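Local atomic coordinates of peptidoglycan recognition protein 3 (Branchiostoma belcheri tsingtauense, PDB entry 4Z8I), a protein that probably cleaves the amide bond between N-acetylmuramic acid and L-alanine in bacterial peptidoglycan, using a zinc-dependent amidase domain joined to a chitin-binding domain. Residues L83-P88 with G143-G148; K89-H94 with T156-I161; A149-V154 with Y200-V205. All blocks are in the same frame, centred on the assembly; numbering follows the deposited sequence.

Interaction 1: L83-P88 with G143-G148; sequences LSLPVP and GWDRRG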
loop_
_atom_site.group_PDB
_atom_site.type_symbol
_atom_site.label_atom_id
_atom_site.label_comp_id
_atom_site.label_asym_id
_atom_site.label_seq_id
_atom_site.Cartn_x
_atom_site.Cartn_y
_atom_site.Cartn_z
ATOM N N LEU A 83 -7.211 -16.443 -3.142
ATOM C CA LEU A 83 -8.167 -15.441 -3.591
ATOM C C LEU A 83 -8.395 -15.559 -5.086
ATOM O O LEU A 83 -7.474 -15.879 -5.836
ATOM C CB LEU A 83 -7.645 -14.039 -3.285
ATOM C CG LEU A 83 -7.853 -13.516 -1.870
ATOM C CD1 LEU A 83 -7.081 -12.228 -1.665
ATOM C CD2 LEU A 83 -9.331 -13.297 -1.619
ATOM N N SER A 84 -9.625 -15.304 -5.516
ATOM C CA SER A 84 -9.902 -15.160 -6.935
ATOM C C SER A 84 -9.340 -13.816 -7.382
ATOM O O SER A 84 -9.736 -12.768 -6.870
ATOM C CB SER A 84 -11.405 -15.222 -7.197
ATOM O OG SER A 84 -11.681 -15.196 -8.586
ATOM N N LEU A 85 -8.403 -13.848 -8.322
ATOM C CA LEU A 85 -7.770 -12.626 -8.800
ATOM C C LEU A 85 -8.358 -12.208 -10.146
ATOM O O LEU A 85 -8.783 -13.057 -10.929
ATOM C CB LEU A 85 -6.251 -12.811 -8.893
ATOM C CG LEU A 85 -5.541 -13.098 -7.567
ATOM C CD1 LEU A 85 -4.067 -13.388 -7.781
ATOM C CD2 LEU A 85 -5.715 -11.938 -6.604
ATOM N N PRO A 86 -8.401 -10.893 -10.416
ATOM C CA PRO A 86 -7.959 -9.807 -9.537
ATOM C C PRO A 86 -9.007 -9.466 -8.480
ATOM O O PRO A 86 -10.161 -9.878 -8.592
ATOM C CB PRO A 86 -7.795 -8.635 -10.502
ATOM C CG PRO A 86 -8.817 -8.892 -11.548
ATOM C CD PRO A 86 -8.872 -10.384 -11.717
ATOM N N VAL A 87 -8.596 -8.717 -7.464
ATOM C CA VAL A 87 -9.465 -8.398 -6.340
ATOM C C VAL A 87 -10.267 -7.115 -6.580
ATOM O O VAL A 87 -9.726 -6.110 -7.049
ATOM C CB VAL A 87 -8.650 -8.323 -5.027
ATOM C CG1 VAL A 87 -9.511 -7.873 -3.865
ATOM C CG2 VAL A 87 -7.999 -9.664 -4.734
ATOM N N PRO A 88 -11.574 -7.162 -6.282
ATOM C CA PRO A 88 -12.508 -6.046 -6.467
ATOM C C PRO A 88 -12.254 -4.881 -5.523
ATOM O O PRO A 88 -12.379 -3.734 -5.945
ATOM C CB PRO A 88 -13.869 -6.661 -6.123
ATOM C CG PRO A 88 -13.687 -8.117 -6.256
ATOM C CD PRO A 88 -12.269 -8.399 -5.891
ATOM N N GLY A 143 -0.336 -12.072 1.834
ATOM C CA GLY A 143 0.075 -11.700 0.491
ATOM C C GLY A 143 -1.049 -11.408 -0.484
ATOM O O GLY A 143 -2.200 -11.219 -0.091
ATOM N N TRP A 144 -0.703 -11.375 -1.768
ATOM C CA TRP A 144 -1.648 -11.049 -2.827
ATOM C C TRP A 144 -2.629 -12.179 -3.082
ATOM O O TRP A 144 -3.803 -11.945 -3.371
ATOM C CB TRP A 144 -0.901 -10.779 -4.137
ATOM C CG TRP A 144 0.107 -9.682 -4.068
ATOM C CD1 TRP A 144 1.465 -9.809 -4.120
ATOM C CD2 TRP A 144 -0.163 -8.283 -3.947
ATOM N NE1 TRP A 144 2.058 -8.572 -4.033
ATOM C CE2 TRP A 144 1.079 -7.618 -3.927
ATOM C CE3 TRP A 144 -1.335 -7.529 -3.850
ATOM C CZ2 TRP A 144 1.180 -6.233 -3.813
ATOM C CZ3 TRP A 144 -1.232 -6.155 -3.735
ATOM C CH2 TRP A 144 0.014 -5.521 -3.717
ATOM N N ASP A 145 -2.133 -13.408 -2.978
ATOM C CA ASP A 145 -2.815 -14.557 -3.559
ATOM C C ASP A 145 -3.665 -15.369 -2.587
ATOM O O ASP A 145 -4.436 -16.228 -3.012
ATOM C CB ASP A 145 -1.788 -15.461 -4.249
ATOM C CG ASP A 145 -0.962 -14.718 -5.280
ATOM O OD1 ASP A 145 -1.459 -13.711 -5.825
ATOM O OD2 ASP A 145 0.186 -15.136 -5.545
ATOM N N ARG A 146 -3.533 -15.100 -1.292
ATOM C CA ARG A 146 -4.236 -15.896 -0.286
ATOM C C ARG A 146 -5.373 -15.135 0.388
ATOM O O ARG A 146 -5.257 -13.939 0.666
ATOM C CB ARG A 146 -3.246 -16.439 0.751
ATOM C CG ARG A 146 -2.485 -17.666 0.264
ATOM C CD ARG A 146 -1.155 -17.870 0.981
ATOM N NE ARG A 146 -0.467 -19.063 0.485
ATOM C CZ ARG A 146 0.316 -19.083 -0.592
ATOM N NH1 ARG A 146 0.522 -17.974 -1.288
ATOM N NH2 ARG A 146 0.894 -20.213 -0.977
ATOM N N ARG A 147 -6.477 -15.834 0.638
ATOM C CA ARG A 147 -7.622 -15.237 1.319
ATOM C C ARG A 147 -7.258 -14.822 2.738
ATOM O O ARG A 147 -6.696 -15.609 3.497
ATOM C CB ARG A 147 -8.796 -16.213 1.365
ATOM C CG ARG A 147 -9.989 -15.679 2.147
ATOM C CD ARG A 147 -10.955 -16.786 2.515
ATOM N NE ARG A 147 -11.510 -17.439 1.335
ATOM C CZ ARG A 147 -12.303 -18.504 1.378
ATOM N NH1 ARG A 147 -12.631 -19.037 2.547
ATOM N NH2 ARG A 147 -12.765 -19.037 0.256
ATOM N N GLY A 148 -7.588 -13.587 3.098
ATOM C CA GLY A 148 -7.284 -13.093 4.427
ATOM C C GLY A 148 -8.381 -13.380 5.430
ATOM O O GLY A 148 -9.430 -13.929 5.087
#

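Interaction 2: K89-H94 with T156-I161; sequences KVVIHH and TESIGI. With ZN (zinc ion), chain B.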
loop_
_atom_site.group_PDB
_atom_site.type_symbol
_atom_site.label_atom_id
_atom_site.label_comp_id
_atom_site.label_asym_id
_atom_site.label_seq_id
_atom_site.Cartn_x
_atom_site.Cartn_y
_atom_site.Cartn_z
ATOM N N LYS A 89 -11.916 -5.160 -4.268
ATOM C CA LYS A 89 -11.887 -4.095 -3.271
ATOM C C LYS A 89 -10.738 -4.151 -2.256
ATOM O O LYS A 89 -10.148 -5.201 -2.023
ATOM C CB LYS A 89 -13.245 -4.011 -2.567
ATOM C CG LYS A 89 -13.867 -5.353 -2.227
ATOM C CD LYS A 89 -15.377 -5.240 -2.025
ATOM C CE LYS A 89 -16.125 -5.319 -3.341
ATOM N NZ LYS A 89 -17.601 -5.362 -3.152
ATOM N N VAL A 90 -10.424 -3.000 -1.665
ATOM C CA VAL A 90 -9.342 -2.894 -0.687
ATOM C C VAL A 90 -9.887 -2.391 0.644
ATOM O O VAL A 90 -10.553 -1.352 0.694
ATOM C CB VAL A 90 -8.244 -1.925 -1.170
ATOM C CG1 VAL A 90 -7.105 -1.870 -0.170
ATOM C CG2 VAL A 90 -7.727 -2.346 -2.529
ATOM N N VAL A 91 -9.612 -3.130 1.717
ATOM C CA VAL A 91 -10.095 -2.763 3.047
ATOM C C VAL A 91 -8.934 -2.295 3.918
ATOM O O VAL A 91 -7.900 -2.963 3.998
ATOM C CB VAL A 91 -10.824 -3.941 3.728
ATOM C CG1 VAL A 91 -11.415 -3.510 5.053
ATOM C CG2 VAL A 91 -11.917 -4.472 2.823
ATOM N N ILE A 92 -9.105 -1.144 4.561
ATOM C CA ILE A 92 -8.049 -0.563 5.382
ATOM C C ILE A 92 -8.301 -0.812 6.869
ATOM O O ILE A 92 -9.406 -0.586 7.369
ATOM C CB ILE A 92 -7.910 0.948 5.122
ATOM C CG1 ILE A 92 -7.603 1.205 3.647
ATOM C CG2 ILE A 92 -6.825 1.552 6.005
ATOM C CD1 ILE A 92 -6.283 0.617 3.185
ATOM N N HIS A 93 -7.268 -1.275 7.568
ATOM C CA HIS A 93 -7.383 -1.612 8.982
ATOM C C HIS A 93 -6.387 -0.826 9.818
ATOM O O HIS A 93 -5.396 -0.317 9.293
ATOM C CB HIS A 93 -7.129 -3.107 9.187
ATOM C CG HIS A 93 -8.204 -3.987 8.636
ATOM N ND1 HIS A 93 -9.284 -4.398 9.386
ATOM C CD2 HIS A 93 -8.366 -4.540 7.411
ATOM C CE1 HIS A 93 -10.066 -5.163 8.648
ATOM N NE2 HIS A 93 -9.532 -5.264 7.444
ATOM N N HIS A 94 -6.653 -0.720 11.117
ATOM C CA HIS A 94 -5.623 -0.282 12.054
ATOM C C HIS A 94 -5.374 -1.376 13.089
ATOM O O HIS A 94 -6.244 -2.207 13.348
ATOM C CB HIS A 94 -5.939 1.084 12.693
ATOM C CG HIS A 94 -6.922 1.034 13.824
ATOM N ND1 HIS A 94 -6.924 1.967 14.842
ATOM C CD2 HIS A 94 -7.946 0.187 14.090
ATOM C CE1 HIS A 94 -7.896 1.687 15.691
ATOM N NE2 HIS A 94 -8.530 0.611 15.260
ATOM N N THR A 156 -13.173 -12.794 0.904
ATOM C CA THR A 156 -12.971 -13.456 -0.382
ATOM C C THR A 156 -12.863 -12.470 -1.541
ATOM O O THR A 156 -12.497 -12.851 -2.651
ATOM C CB THR A 156 -14.111 -14.447 -0.692
ATOM O OG1 THR A 156 -15.339 -13.728 -0.861
ATOM C CG2 THR A 156 -14.267 -15.449 0.439
ATOM N N GLU A 157 -13.181 -11.206 -1.288
ATOM C CA GLU A 157 -13.218 -10.220 -2.361
ATOM C C GLU A 157 -12.229 -9.084 -2.153
ATOM O O GLU A 157 -12.292 -8.073 -2.851
ATOM C CB GLU A 157 -14.624 -9.627 -2.499
ATOM C CG GLU A 157 -15.618 -10.489 -3.254
ATOM C CD GLU A 157 -16.932 -9.767 -3.499
ATOM O OE1 GLU A 157 -17.326 -9.628 -4.677
ATOM O OE2 GLU A 157 -17.568 -9.335 -2.513
ATOM N N SER A 158 -11.313 -9.235 -1.206
ATOM C CA SER A 158 -10.483 -8.097 -0.842
ATOM C C SER A 158 -9.057 -8.421 -0.434
ATOM O O SER A 158 -8.709 -9.570 -0.153
ATOM C CB SER A 158 -11.150 -7.303 0.285
ATOM O OG SER A 158 -11.130 -8.036 1.498
ATOM N N ILE A 159 -8.245 -7.370 -0.421
ATOM C CA ILE A 159 -6.926 -7.382 0.182
ATOM C C ILE A 159 -7.024 -6.564 1.468
ATOM O O ILE A 159 -7.531 -5.442 1.456
ATOM C CB ILE A 159 -5.886 -6.744 -0.761
ATOM C CG1 ILE A 159 -5.554 -7.694 -1.914
ATOM C CG2 ILE A 159 -4.621 -6.373 -0.007
ATOM C CD1 ILE A 159 -4.877 -8.978 -1.475
ATOM N N GLY A 160 -6.565 -7.128 2.580
ATOM C CA GLY A 160 -6.591 -6.419 3.846
ATOM C C GLY A 160 -5.251 -5.795 4.182
ATOM O O GLY A 160 -4.252 -6.500 4.345
ATOM N N ILE A 161 -5.226 -4.469 4.278
ATOM C CA ILE A 161 -4.022 -3.751 4.680
ATOM C C ILE A 161 -4.213 -3.155 6.065
ATOM O O ILE A 161 -5.165 -2.406 6.298
ATOM C CB ILE A 161 -3.686 -2.607 3.714
ATOM C CG1 ILE A 161 -3.491 -3.142 2.296
ATOM C CG2 ILE A 161 -2.442 -1.869 4.182
ATOM C CD1 ILE A 161 -3.227 -2.060 1.271
HETATM ZN ZN ZN B . -10.157 -3.708 11.053
HETATM O O HOH W 1 -9.548 -5.250 12.088
#

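Interaction 3: A149-V154 with Y200-V205; sequences AHALNV and YGHRDV. With ZN (zinc ion), chain B.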
loop_
_atom_site.group_PDB
_atom_site.type_symbol
_atom_site.label_atom_id
_atom_site.label_comp_id
_atom_site.label_asym_id
_atom_site.label_seq_id
_atom_site.Cartn_x
_atom_site.Cartn_y
_atom_site.Cartn_z
ATOM N N ALA A 149 -8.127 -13.011 6.680
ATOM C CA ALA A 149 -9.125 -13.108 7.735
ATOM C C ALA A 149 -9.163 -11.794 8.503
ATOM O O ALA A 149 -8.756 -11.728 9.664
ATOM C CB ALA A 149 -8.804 -14.264 8.662
ATOM N N HIS A 150 -9.655 -10.749 7.842
ATOM C CA HIS A 150 -9.648 -9.401 8.402
ATOM C C HIS A 150 -11.030 -8.751 8.398
ATOM O O HIS A 150 -11.293 -7.838 9.180
ATOM C CB HIS A 150 -8.655 -8.520 7.638
ATOM C CG HIS A 150 -8.939 -8.421 6.169
ATOM N ND1 HIS A 150 -9.811 -7.494 5.640
ATOM C CD2 HIS A 150 -8.465 -9.132 5.119
ATOM C CE1 HIS A 150 -9.863 -7.638 4.328
ATOM N NE2 HIS A 150 -9.054 -8.625 3.986
ATOM N N ALA A 151 -11.908 -9.218 7.514
ATOM C CA ALA A 151 -13.263 -8.683 7.420
ATOM C C ALA A 151 -14.213 -9.711 6.818
ATOM O O ALA A 151 -14.199 -9.950 5.606
ATOM C CB ALA A 151 -13.274 -7.406 6.602
ATOM N N LEU A 152 -15.050 -10.293 7.673
ATOM C CA LEU A 152 -15.874 -11.454 7.334
ATOM C C LEU A 152 -16.712 -11.300 6.064
ATOM O O LEU A 152 -16.763 -12.209 5.233
ATOM C CB LEU A 152 -16.790 -11.804 8.511
ATOM C CG LEU A 152 -17.263 -13.258 8.601
ATOM C CD1 LEU A 152 -16.234 -14.111 9.331
ATOM C CD2 LEU A 152 -18.632 -13.362 9.268
ATOM N N ASN A 153 -17.370 -10.155 5.918
ATOM C CA ASN A 153 -18.247 -9.922 4.774
ATOM C C ASN A 153 -17.523 -9.850 3.426
ATOM O O ASN A 153 -18.160 -9.939 2.376
ATOM C CB ASN A 153 -19.061 -8.636 4.979
ATOM C CG ASN A 153 -20.198 -8.808 5.973
ATOM O OD1 ASN A 153 -20.772 -9.888 6.098
ATOM N ND2 ASN A 153 -20.532 -7.733 6.681
ATOM N N VAL A 154 -16.199 -9.702 3.452
ATOM C CA VAL A 154 -15.470 -9.300 2.252
ATOM C C VAL A 154 -14.086 -9.961 2.095
ATOM O O VAL A 154 -13.326 -9.632 1.178
ATOM C CB VAL A 154 -15.364 -7.746 2.195
ATOM C CG1 VAL A 154 -14.252 -7.242 3.101
ATOM C CG2 VAL A 154 -15.171 -7.263 0.776
ATOM N N TYR A 200 -12.320 0.616 0.930
ATOM C CA TYR A 200 -13.159 0.660 2.124
ATOM C C TYR A 200 -12.313 0.808 3.381
ATOM O O TYR A 200 -11.165 0.366 3.424
ATOM C CB TYR A 200 -13.986 -0.626 2.265
ATOM C CG TYR A 200 -14.906 -0.942 1.113
ATOM C CD1 TYR A 200 -14.419 -1.510 -0.057
ATOM C CD2 TYR A 200 -16.270 -0.707 1.206
ATOM C CE1 TYR A 200 -15.263 -1.809 -1.106
ATOM C CE2 TYR A 200 -17.121 -1.006 0.157
ATOM C CZ TYR A 200 -16.609 -1.559 -0.995
ATOM O OH TYR A 200 -17.441 -1.864 -2.045
ATOM N N GLY A 201 -12.889 1.428 4.405
ATOM C CA GLY A 201 -12.366 1.292 5.751
ATOM C C GLY A 201 -13.047 0.073 6.340
ATOM O O GLY A 201 -14.085 -0.351 5.833
ATOM N N HIS A 202 -12.479 -0.503 7.394
ATOM C CA HIS A 202 -13.068 -1.693 8.006
ATOM C C HIS A 202 -14.487 -1.412 8.501
ATOM O O HIS A 202 -15.375 -2.254 8.371
ATOM C CB HIS A 202 -12.188 -2.199 9.151
ATOM C CG HIS A 202 -12.609 -3.527 9.698
ATOM N ND1 HIS A 202 -12.071 -4.060 10.850
ATOM C CD2 HIS A 202 -13.505 -4.437 9.248
ATOM C CE1 HIS A 202 -12.621 -5.237 11.089
ATOM N NE2 HIS A 202 -13.496 -5.489 10.131
ATOM N N ARG A 203 -14.698 -0.220 9.051
ATOM C CA ARG A 203 -16.004 0.159 9.584
ATOM C C ARG A 203 -17.061 0.257 8.490
ATOM O O ARG A 203 -18.260 0.191 8.769
ATOM C CB ARG A 203 -15.913 1.492 10.333
ATOM C CG ARG A 203 -15.507 2.665 9.453
ATOM C CD ARG A 203 -15.555 3.981 10.210
ATOM N NE ARG A 203 -14.643 3.998 11.350
ATOM C CZ ARG A 203 -14.501 5.030 12.174
ATOM N NH1 ARG A 203 -15.212 6.134 11.986
ATOM N NH2 ARG A 203 -13.649 4.962 13.186
ATOM N N ASP A 204 -16.615 0.423 7.249
ATOM C CA ASP A 204 -17.530 0.539 6.119
ATOM C C ASP A 204 -18.186 -0.801 5.789
ATOM O O ASP A 204 -19.267 -0.848 5.200
ATOM C CB ASP A 204 -16.791 1.067 4.885
ATOM C CG ASP A 204 -16.450 2.540 4.991
ATOM O OD1 ASP A 204 -17.230 3.294 5.610
ATOM O OD2 ASP A 204 -15.404 2.946 4.444
ATOM N N VAL A 205 -17.528 -1.885 6.186
ATOM C CA VAL A 205 -17.937 -3.225 5.784
ATOM C C VAL A 205 -18.259 -4.111 6.993
ATOM O O VAL A 205 -18.769 -5.224 6.846
ATOM C CB VAL A 205 -16.836 -3.881 4.926
ATOM C CG1 VAL A 205 -15.693 -4.353 5.810
ATOM C CG2 VAL A 205 -17.395 -5.025 4.097
HETATM ZN ZN ZN B . -10.157 -3.708 11.053
HETATM O O HOH W 1 -9.548 -5.250 12.088
#

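Interaction 1: L83-P88 with G143-G148
L83 and L85 lie against the backbone of W144-R147 in a loop-to-loop surface contact beside the mixed sheet of the peptidoglycan recognition protein amidase fold, where residues 83-86 lead into strand 87-94. A single hydrogen bond joins the two backbones: L83 N donates to D145 O at 2.8 Å, with an N-H...O angle of 155° and the donor well above the carbonyl plane. The L83 side chain shows how a leucine can pack largely on backbone. Its CG, anti to the carbonyl carbon (chi1 -82°), reaches R147 CA at 3.6 Å, and CD1 lies 3.4 Å from R146 O and 3.7 Å from W144 O. An alanine here, shorn of CG and both methyls, would probably leave a gap beside R147 CA and the carbonyls of W144 and R146, and let this loop shift. R146 extends the same attachment to the residues just before L83, NE bonding to Y79 O and NH2 to N80 OD1. L85 adds a smaller contact, its side chain crossing that of D145 at about a right angle. D145 OD1, held in a salt bridge by K192 NZ, is the atom that L85 CD1 meets, at 3.3 Å.

Interaction 2: K89-H94 with T156-I161
I161 O receives two donors from the neighbouring strand: H93 N at 2.7 Å, nearly in line with the carbonyl bond, and, in a weaker C-H contact, I92 CA, 3.5 Å from I161 O. Four more backbone hydrogen bonds, from K89 N to E157 O through I161 N to V91 O, continue the parallel pairing at an axis angle of 22°. Strand 87-94 is bonded to 158-163 on one flank and, through V90 and I92 with Y200, to 197-201 on the other, inside the mixed sheet of the amidase fold. On one face V90 CG1 meets I161 CD1 at 4.1 Å, while the side chains of I92 and I161 lie side by side; helix 174-190 covers I161 through L183 and I184. On the other face V91 CG2 packs on S158 CB at 3.9 Å, and S158 OG bonds to V154 O. K89 CG, set between the backbone N and the carbonyl carbon (chi1 41°), lies 3.2 Å from E157 O, while the oppositely charged K89 NZ and E157 OE2 stay 4.0 Å apart, beyond a salt bridge. The H93 imidazole binds zinc through ND1 at 2.0 Å and is hydrogen-bonded through NE2 to H150 ND1.

Interaction 3: A149-V154 with Y200-V205
With H202 CG anti to the backbone N (chi1 -171°), the imidazole leaves the start of the turn so that its outer end comes close to H150 and A151, while V205, its CG1 between the backbone N and the carbonyl carbon (chi1 77°), spreads its two methyl groups over A151 and V154. The H202 ring approaches the loop obliquely: CD2 lies 4.0 Å from A151 CB, and NE2 comes near H150 O at an angle too poor for a hydrogen bond. V205 CG1 meets A151 CB at 4.0 Å, and CG2 meets V154 CB at 3.9 Å, the two valine side chains crossing at a slant. In the amidase fold this contact joins the loop between strands 138-140 and 158-163 to the turn that follows strand 197-201, and the turn carries a zinc ligand. H202 ND1 binds the metal at 2.0 Å, with H93, C210 and a water as the other ligands. D204 OD2 accepts G201 N at 2.9 Å across this turn, and the same oxygen is also bonded by Y225 OH. Within the loop, V154 N bonds to A151 O. One polar bond spans the contact: N153 ND2 donates to V205 O at 3.1 Å and 162°, with the acceptor close to the plane of the N153 amide.

The three contacts show how a metal site can be assembled from parts distant in sequence. Interactions 1 and 2, with centres about 10 Å apart, share strand 87-94: it starts in the first and delivers H93 in the second, and L83 CD2 packs on T156 O at 3.4 Å. Interaction 3 lies about 7 Å from interaction 2, centre to centre, and adjoins it through Y200, whose N and O probably bond to V90 O (2.7 Å) and I92 N (2.8 Å). Zinc lies at the end that the two contacts share, bound by H93 from one, by H202 from the other and by C210 from outside both, with a water at 1.9 Å from the metal. Interaction 3 also supplies H150 as a second-shell residue to interaction 2.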